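Side-chain contacts in membrane protein, putative (Geobacter sulfurreducens PCA, PDB 2QYB), which probably acts in transmembrane solute transport and may have phosphatase activity, this chain being a GAF domain cut from the longer membrane protein: residues T15-L18 against Q19-M22; N27-L30 against K31-L35; P96-R99 against E100-K104; I115-K118 against G119-P122. One frame throughout, in Å; residues are numbered along the deposited sequence.

Interaction 1 of 4, residues T15-L18 against Q19-M22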
loop_
_atom_site.group_PDB
_atom_site.type_symbol
_atom_site.label_atom_id
_atom_site.label_comp_id
_atom_site.label_asym_id
_atom_site.label_seq_id
_atom_site.Cartn_x
_atom_site.Cartn_y
_atom_site.Cartn_z
ATOM N N THR A 15 -12.196 5.769 -2.781
ATOM C CA THR A 15 -11.555 4.467 -2.708
ATOM C C THR A 15 -10.049 4.600 -2.397
ATOM O O THR A 15 -9.509 3.857 -1.582
ATOM C CB THR A 15 -11.774 3.717 -4.010
ATOM O OG1 THR A 15 -13.180 3.671 -4.267
ATOM C CG2 THR A 15 -11.218 2.278 -3.973
ATOM N N LEU A 16 -9.378 5.568 -2.992
ATOM C CA LEU A 16 -7.968 5.773 -2.668
ATOM C C LEU A 16 -7.793 6.217 -1.220
ATOM O O LEU A 16 -6.800 5.894 -0.596
ATOM C CB LEU A 16 -7.318 6.776 -3.622
ATOM C CG LEU A 16 -7.124 6.307 -5.079
ATOM C CD1 LEU A 16 -6.770 7.496 -6.011
ATOM C CD2 LEU A 16 -6.070 5.174 -5.164
ATOM N N ASP A 17 -8.762 6.950 -0.695
ATOM C CA ASP A 17 -8.771 7.301 0.728
ATOM C C ASP A 17 -9.043 6.094 1.615
ATOM O O ASP A 17 -8.467 5.949 2.699
ATOM C CB ASP A 17 -9.862 8.311 1.023
ATOM C CG ASP A 17 -9.548 9.656 0.506
ATOM O OD1 ASP A 17 -8.366 9.935 0.272
ATOM O OD2 ASP A 17 -10.488 10.468 0.391
ATOM N N LEU A 18 -9.951 5.249 1.167
ATOM C CA LEU A 18 -10.218 4.028 1.869
ATOM C C LEU A 18 -8.950 3.198 2.036
ATOM O O LEU A 18 -8.685 2.708 3.109
ATOM C CB LEU A 18 -11.305 3.226 1.148
ATOM C CG LEU A 18 -11.553 1.802 1.670
ATOM C CD1 LEU A 18 -12.024 1.798 3.149
ATOM C CD2 LEU A 18 -12.513 1.098 0.682
ATOM N N GLN A 19 -8.174 3.077 0.962
ATOM C CA GLN A 19 -6.886 2.362 0.984
ATOM C C GLN A 19 -5.922 2.784 2.102
ATOM O O GLN A 19 -5.317 1.943 2.769
ATOM C CB GLN A 19 -6.205 2.565 -0.352
ATOM C CG GLN A 19 -5.004 1.702 -0.566
ATOM C CD GLN A 19 -5.351 0.198 -0.684
ATOM O OE1 GLN A 19 -6.075 -0.224 -1.609
ATOM N NE2 GLN A 19 -4.817 -0.610 0.257
ATOM N N ILE A 20 -5.765 4.088 2.254
ATOM C CA ILE A 20 -4.868 4.707 3.221
ATOM C C ILE A 20 -5.369 4.463 4.636
ATOM O O ILE A 20 -4.579 4.182 5.539
ATOM C CB ILE A 20 -4.773 6.253 2.986
ATOM C CG1 ILE A 20 -4.103 6.554 1.626
ATOM C CG2 ILE A 20 -4.011 6.925 4.144
ATOM C CD1 ILE A 20 -4.400 7.964 1.025
ATOM N N ILE A 21 -6.684 4.571 4.825
ATOM C CA ILE A 21 -7.289 4.213 6.080
ATOM C C ILE A 21 -6.901 2.757 6.430
ATOM O O ILE A 21 -6.370 2.502 7.534
ATOM C CB ILE A 21 -8.832 4.428 6.031
ATOM C CG1 ILE A 21 -9.199 5.911 6.182
ATOM C CG2 ILE A 21 -9.556 3.687 7.152
ATOM C CD1 ILE A 21 -10.659 6.194 5.843
HETATM N N MSE A 22 -7.119 1.813 5.495
HETATM C CA MSE A 22 -6.844 0.380 5.766
HETATM C C MSE A 22 -5.391 0.151 6.049
HETATM O O MSE A 22 -5.040 -0.440 7.047
HETATM C CB MSE A 22 -7.238 -0.523 4.614
HETATM C CG MSE A 22 -8.690 -0.465 4.289
HETATM SE SE MSE A 22 -9.340 -1.802 2.942
HETATM C CE MSE A 22 -8.391 -1.225 1.289
#

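Interaction 2 of 4, residues N27-L30 against K31-L35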
loop_
_atom_site.group_PDB
_atom_site.type_symbol
_atom_site.label_atom_id
_atom_site.label_comp_id
_atom_site.label_asym_id
_atom_site.label_seq_id
_atom_site.Cartn_x
_atom_site.Cartn_y
_atom_site.Cartn_z
ATOM N N ASN A 27 -0.822 -1.103 9.790
ATOM C CA ASN A 27 0.475 -0.603 10.313
ATOM C C ASN A 27 0.415 -0.301 11.801
ATOM O O ASN A 27 1.321 -0.631 12.544
ATOM C CB ASN A 27 0.919 0.659 9.565
ATOM C CG ASN A 27 1.227 0.408 8.030
ATOM O OD1 ASN A 27 1.518 -0.719 7.578
ATOM N ND2 ASN A 27 1.195 1.490 7.257
ATOM N N LEU A 28 -0.660 0.317 12.274
ATOM C CA LEU A 28 -0.753 0.638 13.739
ATOM C C LEU A 28 -0.924 -0.644 14.561
ATOM O O LEU A 28 -0.323 -0.839 15.611
ATOM C CB LEU A 28 -1.876 1.626 14.023
ATOM C CG LEU A 28 -1.796 3.074 13.495
ATOM C CD1 LEU A 28 -3.157 3.712 13.702
ATOM C CD2 LEU A 28 -0.726 3.950 14.149
ATOM N N LEU A 29 -1.734 -1.550 14.057
ATOM C CA LEU A 29 -1.922 -2.885 14.671
ATOM C C LEU A 29 -0.587 -3.622 14.837
ATOM O O LEU A 29 -0.321 -4.202 15.880
ATOM C CB LEU A 29 -2.791 -3.693 13.738
ATOM C CG LEU A 29 -3.763 -4.786 14.154
ATOM C CD1 LEU A 29 -3.843 -5.815 12.944
ATOM C CD2 LEU A 29 -3.432 -5.416 15.412
ATOM N N LEU A 30 0.253 -3.604 13.799
ATOM C CA LEU A 30 1.516 -4.360 13.850
ATOM C C LEU A 30 2.479 -3.668 14.797
ATOM O O LEU A 30 3.148 -4.328 15.552
ATOM C CB LEU A 30 2.124 -4.624 12.447
ATOM C CG LEU A 30 1.723 -6.001 11.890
ATOM C CD1 LEU A 30 0.205 -6.144 11.957
ATOM C CD2 LEU A 30 2.247 -6.321 10.432
ATOM N N LYS A 31 2.489 -2.339 14.814
ATOM C CA LYS A 31 3.230 -1.584 15.837
ATOM C C LYS A 31 2.834 -1.958 17.281
ATOM O O LYS A 31 3.694 -2.118 18.129
ATOM C CB LYS A 31 3.024 -0.079 15.653
ATOM C CG LYS A 31 4.068 0.634 14.818
ATOM C CD LYS A 31 4.993 1.520 15.666
ATOM C CE LYS A 31 4.241 2.672 16.428
ATOM N NZ LYS A 31 3.173 3.414 15.629
ATOM N N GLU A 32 1.537 -2.043 17.560
ATOM C CA GLU A 32 1.069 -2.141 18.951
ATOM C C GLU A 32 1.146 -3.597 19.469
ATOM O O GLU A 32 1.244 -3.843 20.680
ATOM C CB GLU A 32 -0.366 -1.596 19.073
ATOM C CG GLU A 32 -0.910 -1.564 20.539
ATOM C CD GLU A 32 -2.267 -0.859 20.715
ATOM O OE1 GLU A 32 -2.633 -0.096 19.815
ATOM O OE2 GLU A 32 -2.966 -1.066 21.749
ATOM N N PHE A 33 1.074 -4.571 18.564
ATOM C CA PHE A 33 0.975 -5.972 18.985
ATOM C C PHE A 33 1.998 -6.859 18.329
ATOM O O PHE A 33 2.571 -6.522 17.284
ATOM C CB PHE A 33 -0.421 -6.518 18.725
ATOM C CG PHE A 33 -1.519 -5.769 19.449
ATOM C CD1 PHE A 33 -1.751 -5.982 20.807
ATOM C CD2 PHE A 33 -2.336 -4.876 18.770
ATOM C CE1 PHE A 33 -2.763 -5.324 21.485
ATOM C CE2 PHE A 33 -3.364 -4.195 19.451
ATOM C CZ PHE A 33 -3.563 -4.417 20.812
ATOM N N LYS A 34 2.212 -8.018 18.960
ATOM C CA LYS A 34 3.159 -9.050 18.465
ATOM C C LYS A 34 2.627 -9.842 17.279
ATOM O O LYS A 34 2.726 -11.067 17.270
ATOM C CB LYS A 34 3.541 -10.017 19.597
ATOM C CG LYS A 34 4.158 -9.317 20.804
ATOM C CD LYS A 34 4.414 -10.291 21.958
ATOM C CE LYS A 34 4.834 -9.508 23.237
ATOM N NZ LYS A 34 5.362 -10.460 24.267
ATOM N N LEU A 35 2.066 -9.126 16.298
ATOM C CA LEU A 35 1.661 -9.668 15.017
ATOM C C LEU A 35 2.776 -9.324 14.039
ATOM O O LEU A 35 3.419 -8.268 14.161
ATOM C CB LEU A 35 0.374 -9.013 14.540
ATOM C CG LEU A 35 -0.866 -9.427 15.302
ATOM C CD1 LEU A 35 -2.005 -8.515 14.909
ATOM C CD2 LEU A 35 -1.194 -10.923 15.066
HETATM O O HOH W 1 4.484 -6.458 15.594
#

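Interaction 3 of 4, residues P96-R99 against E100-K104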
loop_
_atom_site.group_PDB
_atom_site.type_symbol
_atom_site.label_atom_id
_atom_site.label_comp_id
_atom_site.label_asym_id
_atom_site.label_seq_id
_atom_site.Cartn_x
_atom_site.Cartn_y
_atom_site.Cartn_z
ATOM N N PRO A 96 -2.379 -31.526 8.219
ATOM C CA PRO A 96 -0.945 -31.753 8.361
ATOM C C PRO A 96 -0.041 -31.064 7.331
ATOM O O PRO A 96 1.022 -30.586 7.702
ATOM C CB PRO A 96 -0.812 -33.282 8.330
ATOM C CG PRO A 96 -2.114 -33.817 7.769
ATOM C CD PRO A 96 -3.133 -32.729 7.819
ATOM N N LEU A 97 -0.434 -31.007 6.064
ATOM C CA LEU A 97 0.389 -30.302 5.071
ATOM C C LEU A 97 0.366 -28.786 5.281
ATOM O O LEU A 97 1.390 -28.129 5.230
ATOM C CB LEU A 97 -0.061 -30.625 3.636
ATOM C CG LEU A 97 0.764 -29.809 2.630
ATOM C CD1 LEU A 97 2.243 -30.341 2.583
ATOM C CD2 LEU A 97 0.092 -29.804 1.306
ATOM N N THR A 98 -0.825 -28.252 5.479
ATOM C CA THR A 98 -1.017 -26.854 5.755
ATOM C C THR A 98 -0.189 -26.467 6.987
ATOM O O THR A 98 0.624 -25.554 6.925
ATOM C CB THR A 98 -2.528 -26.555 5.981
ATOM O OG1 THR A 98 -3.303 -27.058 4.872
ATOM C CG2 THR A 98 -2.782 -25.064 6.201
ATOM N N ARG A 99 -0.353 -27.196 8.084
ATOM C CA ARG A 99 0.495 -27.000 9.263
ATOM C C ARG A 99 1.969 -26.973 8.907
ATOM O O ARG A 99 2.700 -26.042 9.266
ATOM C CB ARG A 99 0.263 -28.129 10.246
ATOM C CG ARG A 99 1.236 -28.231 11.402
ATOM C CD ARG A 99 0.926 -29.532 12.124
ATOM N NE ARG A 99 1.685 -29.725 13.340
ATOM C CZ ARG A 99 2.932 -30.219 13.411
ATOM N NH1 ARG A 99 3.593 -30.570 12.302
ATOM N NH2 ARG A 99 3.535 -30.370 14.615
ATOM N N GLU A 100 2.413 -27.984 8.173
ATOM C CA GLU A 100 3.807 -28.026 7.792
ATOM C C GLU A 100 4.220 -26.762 6.990
ATOM O O GLU A 100 5.284 -26.187 7.236
ATOM C CB GLU A 100 4.077 -29.322 7.017
ATOM C CG GLU A 100 5.524 -29.576 6.691
ATOM C CD GLU A 100 6.401 -29.712 7.925
ATOM O OE1 GLU A 100 5.896 -30.148 9.003
ATOM O OE2 GLU A 100 7.612 -29.390 7.794
ATOM N N LEU A 101 3.374 -26.331 6.049
ATOM C CA LEU A 101 3.697 -25.177 5.169
ATOM C C LEU A 101 3.832 -23.885 5.962
ATOM O O LEU A 101 4.712 -23.088 5.715
ATOM C CB LEU A 101 2.636 -24.992 4.099
ATOM C CG LEU A 101 2.839 -25.499 2.675
ATOM C CD1 LEU A 101 3.927 -26.601 2.484
ATOM C CD2 LEU A 101 1.468 -25.940 2.105
HETATM N N MSE A 102 2.962 -23.726 6.942
HETATM C CA MSE A 102 2.929 -22.539 7.763
HETATM C C MSE A 102 4.090 -22.450 8.744
HETATM O O MSE A 102 4.676 -21.368 8.876
HETATM C CB MSE A 102 1.610 -22.456 8.513
HETATM C CG MSE A 102 0.401 -22.279 7.572
HETATM SE SE MSE A 102 -1.221 -21.851 8.563
HETATM C CE MSE A 102 -0.420 -20.516 9.719
ATOM N N GLN A 103 4.412 -23.561 9.426
ATOM C CA GLN A 103 5.568 -23.602 10.339
ATOM C C GLN A 103 6.894 -23.349 9.571
ATOM O O GLN A 103 7.842 -22.760 10.079
ATOM C CB GLN A 103 5.648 -24.955 11.076
ATOM C CG GLN A 103 4.460 -25.321 11.962
ATOM C CD GLN A 103 4.728 -26.569 12.832
ATOM O OE1 GLN A 103 5.139 -27.641 12.341
ATOM N NE2 GLN A 103 4.507 -26.425 14.130
ATOM N N LYS A 104 6.941 -23.799 8.332
ATOM C CA LYS A 104 8.083 -23.555 7.470
ATOM C C LYS A 104 8.237 -22.036 7.225
ATOM O O LYS A 104 9.341 -21.542 7.072
ATOM C CB LYS A 104 7.904 -24.399 6.177
ATOM C CG LYS A 104 8.936 -24.209 5.044
ATOM C CD LYS A 104 10.406 -24.529 5.424
ATOM C CE LYS A 104 11.340 -23.863 4.400
ATOM N NZ LYS A 104 12.750 -24.351 4.424
#

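Interaction 4 of 4, residues I115-K118 against G119-P122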
loop_
_atom_site.group_PDB
_atom_site.type_symbol
_atom_site.label_atom_id
_atom_site.label_comp_id
_atom_site.label_asym_id
_atom_site.label_seq_id
_atom_site.Cartn_x
_atom_site.Cartn_y
_atom_site.Cartn_z
ATOM N N ILE A 115 -15.268 -9.357 8.163
ATOM C CA ILE A 115 -15.430 -7.903 8.083
ATOM C C ILE A 115 -16.882 -7.681 7.622
ATOM O O ILE A 115 -17.257 -8.000 6.489
ATOM C CB ILE A 115 -14.417 -7.253 7.153
ATOM C CG1 ILE A 115 -12.994 -7.394 7.683
ATOM C CG2 ILE A 115 -14.754 -5.758 6.927
ATOM C CD1 ILE A 115 -11.950 -6.865 6.651
ATOM N N SER A 116 -17.701 -7.215 8.551
ATOM C CA SER A 116 -19.109 -7.028 8.299
ATOM C C SER A 116 -19.635 -5.910 9.162
ATOM O O SER A 116 -19.182 -5.669 10.282
ATOM C CB SER A 116 -19.903 -8.290 8.636
ATOM O OG SER A 116 -19.575 -8.730 9.946
ATOM N N ARG A 117 -20.619 -5.232 8.616
ATOM C CA ARG A 117 -21.448 -4.389 9.430
ATOM C C ARG A 117 -22.342 -5.299 10.306
ATOM O O ARG A 117 -22.715 -6.415 9.901
ATOM C CB ARG A 117 -22.245 -3.485 8.514
ATOM C CG ARG A 117 -22.813 -2.315 9.187
ATOM C CD ARG A 117 -21.779 -1.257 9.532
ATOM N NE ARG A 117 -22.467 -0.072 10.081
ATOM C CZ ARG A 117 -23.008 0.016 11.308
ATOM N NH1 ARG A 117 -22.955 -1.014 12.163
ATOM N NH2 ARG A 117 -23.605 1.155 11.694
ATOM N N LYS A 118 -22.636 -4.827 11.523
ATOM C CA LYS A 118 -23.536 -5.521 12.466
ATOM C C LYS A 118 -24.847 -5.984 11.820
ATOM O O LYS A 118 -25.623 -5.163 11.341
ATOM C CB LYS A 118 -23.881 -4.597 13.650
ATOM C CG LYS A 118 -24.617 -5.289 14.808
ATOM C CD LYS A 118 -24.668 -4.410 16.099
ATOM C CE LYS A 118 -25.988 -3.635 16.290
ATOM N NZ LYS A 118 -25.913 -2.627 17.433
ATOM N N GLY A 119 -25.085 -7.297 11.827
ATOM C CA GLY A 119 -26.318 -7.878 11.266
ATOM C C GLY A 119 -26.324 -8.054 9.748
ATOM O O GLY A 119 -27.370 -8.321 9.157
ATOM N N GLU A 120 -25.161 -7.881 9.113
ATOM C CA GLU A 120 -25.055 -7.955 7.664
ATOM C C GLU A 120 -24.022 -8.951 7.245
ATOM O O GLU A 120 -23.090 -9.194 7.979
ATOM C CB GLU A 120 -24.654 -6.614 7.069
ATOM C CG GLU A 120 -25.818 -5.721 6.847
ATOM C CD GLU A 120 -25.398 -4.297 6.578
ATOM O OE1 GLU A 120 -24.380 -4.124 5.839
ATOM O OE2 GLU A 120 -26.071 -3.384 7.122
ATOM N N PRO A 121 -24.179 -9.487 6.026
ATOM C CA PRO A 121 -23.277 -10.505 5.570
ATOM C C PRO A 121 -21.885 -9.904 5.376
ATOM O O PRO A 121 -21.765 -8.781 4.923
ATOM C CB PRO A 121 -23.888 -10.986 4.233
ATOM C CG PRO A 121 -25.162 -10.194 4.013
ATOM C CD PRO A 121 -25.206 -9.110 5.016
ATOM N N PRO A 122 -20.846 -10.650 5.742
ATOM C CA PRO A 122 -19.493 -10.191 5.612
ATOM C C PRO A 122 -19.141 -9.925 4.172
ATOM O O PRO A 122 -19.641 -10.626 3.275
ATOM C CB PRO A 122 -18.652 -11.354 6.169
ATOM C CG PRO A 122 -19.490 -12.534 6.038
ATOM C CD PRO A 122 -20.895 -12.011 6.300
#

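Interaction 1 of 4, residues T15-L18 against Q19-M22
The carboxylate of Asp17 and the carboxamide of Gln19 are the flat groups here, and both turn their polar atoms outward. OD1 of Asp17 comes to 4.5 Å from CD1 of Ile20, and it forms a salt bridge with Arg52 of the second subunit. The amide of Gln19 swings outward through a bend at its second torsion, and its NE2 donates to the backbone O of Arg52 and to OD1 of Asp23. The touching is mainly backbone bonding between consecutive turns of helix 10-32, with the apolar pair Leu18 and Met22 added to it. Leu18 has CG anti to its own N (chi1 171°), which carries CD1 toward the next turn, 4.2 Å from CG of Met22, a selenomethionine; the two chains meet at a slant. That same CG lies 3.4 Å from Leu18 O, the carbonyl that accepts Met22 N at 3.0 Å. On another flank CD1 of Ile20 lies 3.6 Å from Leu16 O. Leucine and the flexible selenomethionine suit the side facing helix 139-158, where Leu18 meets Ala155 and Met22 meets Leu152. Leu16 and Gln19 pack against Gln19 and Leu16 of the second subunit. Chemically, the backbone bonds hold the helix, while the side-chain polar groups are used on the subunit interface, on strand 49-56 and on Asp23.

Interaction 2 of 4, residues N27-L30 against K31-L35
Leu29 and Leu30 meet Phe33 and Leu35 where helix 10-32 of this GAF domain ends and the chain folds back through an inverse gamma turn centred on Lys34. The turn returns Leu35 to the helix it has just left. The chief bump is CD2 of Leu29, which sits in the notch between two partners: CD2 of Phe33 at 3.6 Å and CD1 of Leu35. Phe33 carries CG beside its own N (chi1 -60°), which lays its ring back against the last turn, and the side chains of Leu29 and Phe33 cross at about a right angle. CG of Glu32 lies over one face of that ring, 3.7 Å above its plane and near its margin. Phe141 of helix 139-158 also meets the Phe33 ring. Beside this group, CD1 of Leu30 rests 3.9 Å from CB of Leu35, again nearly perpendicular. A branched leucine suits position 29 because its fork offers two methyls to the uneven surface made by the returning chain, and Leu29 and Leu30 both also touch Ala38 of strand 37-43. The backbone completes the helix with Phe33 N bonded to Leu29 O at 3.0 Å, while a modelled water between Leu30 O and Leu35 O lies unusually close to both, so its place is doubtful. CD1 of Leu35 touches both prongs of Leu29, at 3.4 Å from CD2 and 3.8 Å from CD1.

Interaction 3 of 4, residues P96-R99 against E100-K104
Arg99 and Gln103, one turn apart on helix 96-104, place an amide oxygen over a guanidinium. OE1 of Gln103 lies 3.3 Å above one face of the Arg99 group, offset toward the rim, and the two planes are 52° apart. Such a position is a poor angle for the NH1 hydrogens, and OE1 is not hydrogen-bonded to NH1; any attraction is probably electrostatic, a partial negative charge over a cation. NE donates instead to the backbone O of Gln91, and NH2 is likewise hydrogen-bonded outside the two segments. Glu100 adds a looser opposite charge, its OE1 4.0 Å from NH1 of Arg99 and beyond a salt bridge. Arginine suits this place because its extended chain reaches the loop while its flat head still offers a face to Gln103. A leucine in its place would probably leave Gln91 O without this donor and Gln103 OE1 without its cation. The backbone acceptors are regularly paired: Arg99 O takes Gln103 N at 3.0 Å, and Leu97 O takes Leu101 N at 2.8 Å. On the surface side, CG of Leu97 meets CD2 of Leu101 at 4.0 Å. The helix lies between strands 85-87 and 109-115 in the sequence, and buried Met102, a selenomethionine, fastens it to the connecting loops at Thr90 and Ile107.

Interaction 4 of 4, residues I115-K118 against G119-P122
Glu120 turns CG beside its own N (chi1 -85°) and runs extended from there, while Arg117 sets CG anti to its N (chi1 -162°); together these torsions lay the carboxylate alongside the aliphatic root of the arginine. OE1 of Glu120 lies 3.5 Å from CB of Arg117, but NE of Arg117 stays 5.7 Å from OE2. Beneath them a type II beta turn runs from Arg117 to Glu120, closed by Glu120 N bonded to Arg117 O at 3.0 Å. Gly119 fits its third position, with a positive phi of 81°, where a beta carbon would collide with Lys118 O. Farther down the hairpin joining strands 109-115 and 124-130, CB of Ser116 points across at the returning chain, 3.4 Å from Glu120 O and 3.6 Å from Pro122 CA; this short side chain adds only OG beyond it. CA of Pro122 lies 3.3 Å from Ile115 O in a CA-H...O contact, and Ile115 also bonds through its backbone to Phe123 and Gly124. Were Glu120 cut back to an alanine, Lys157 of helix 139-158 would probably lose a weak, distant ion partner and CB of Arg117 the carboxylate lying against it. The chemistry is thus mostly backbone turn and van der Waals packing; Arg117 NE and Lys157 NZ are like charges close together, which the carboxylate probably offsets in part.

Overall arrangement
All four contacts are local and follow one another along a single GAF domain. Interactions 1 and 2 share helix 10-32, their centres 18 Å apart and nearest atoms about 5 Å; the first faces the second subunit, the second is the helix's exit toward strand 37-43. Interaction 4, the hairpin between strands 109-115 and 124-130, lies nearest to interaction 1, about 7 Å between closest atoms, and both are linked to helix 139-158, as is interaction 2. Interaction 3 stands apart: its centre is 33 Å from that of interaction 1 and 31 Å from that of interaction 4, across the middle of the chain. No ligand site can be tied to any of them.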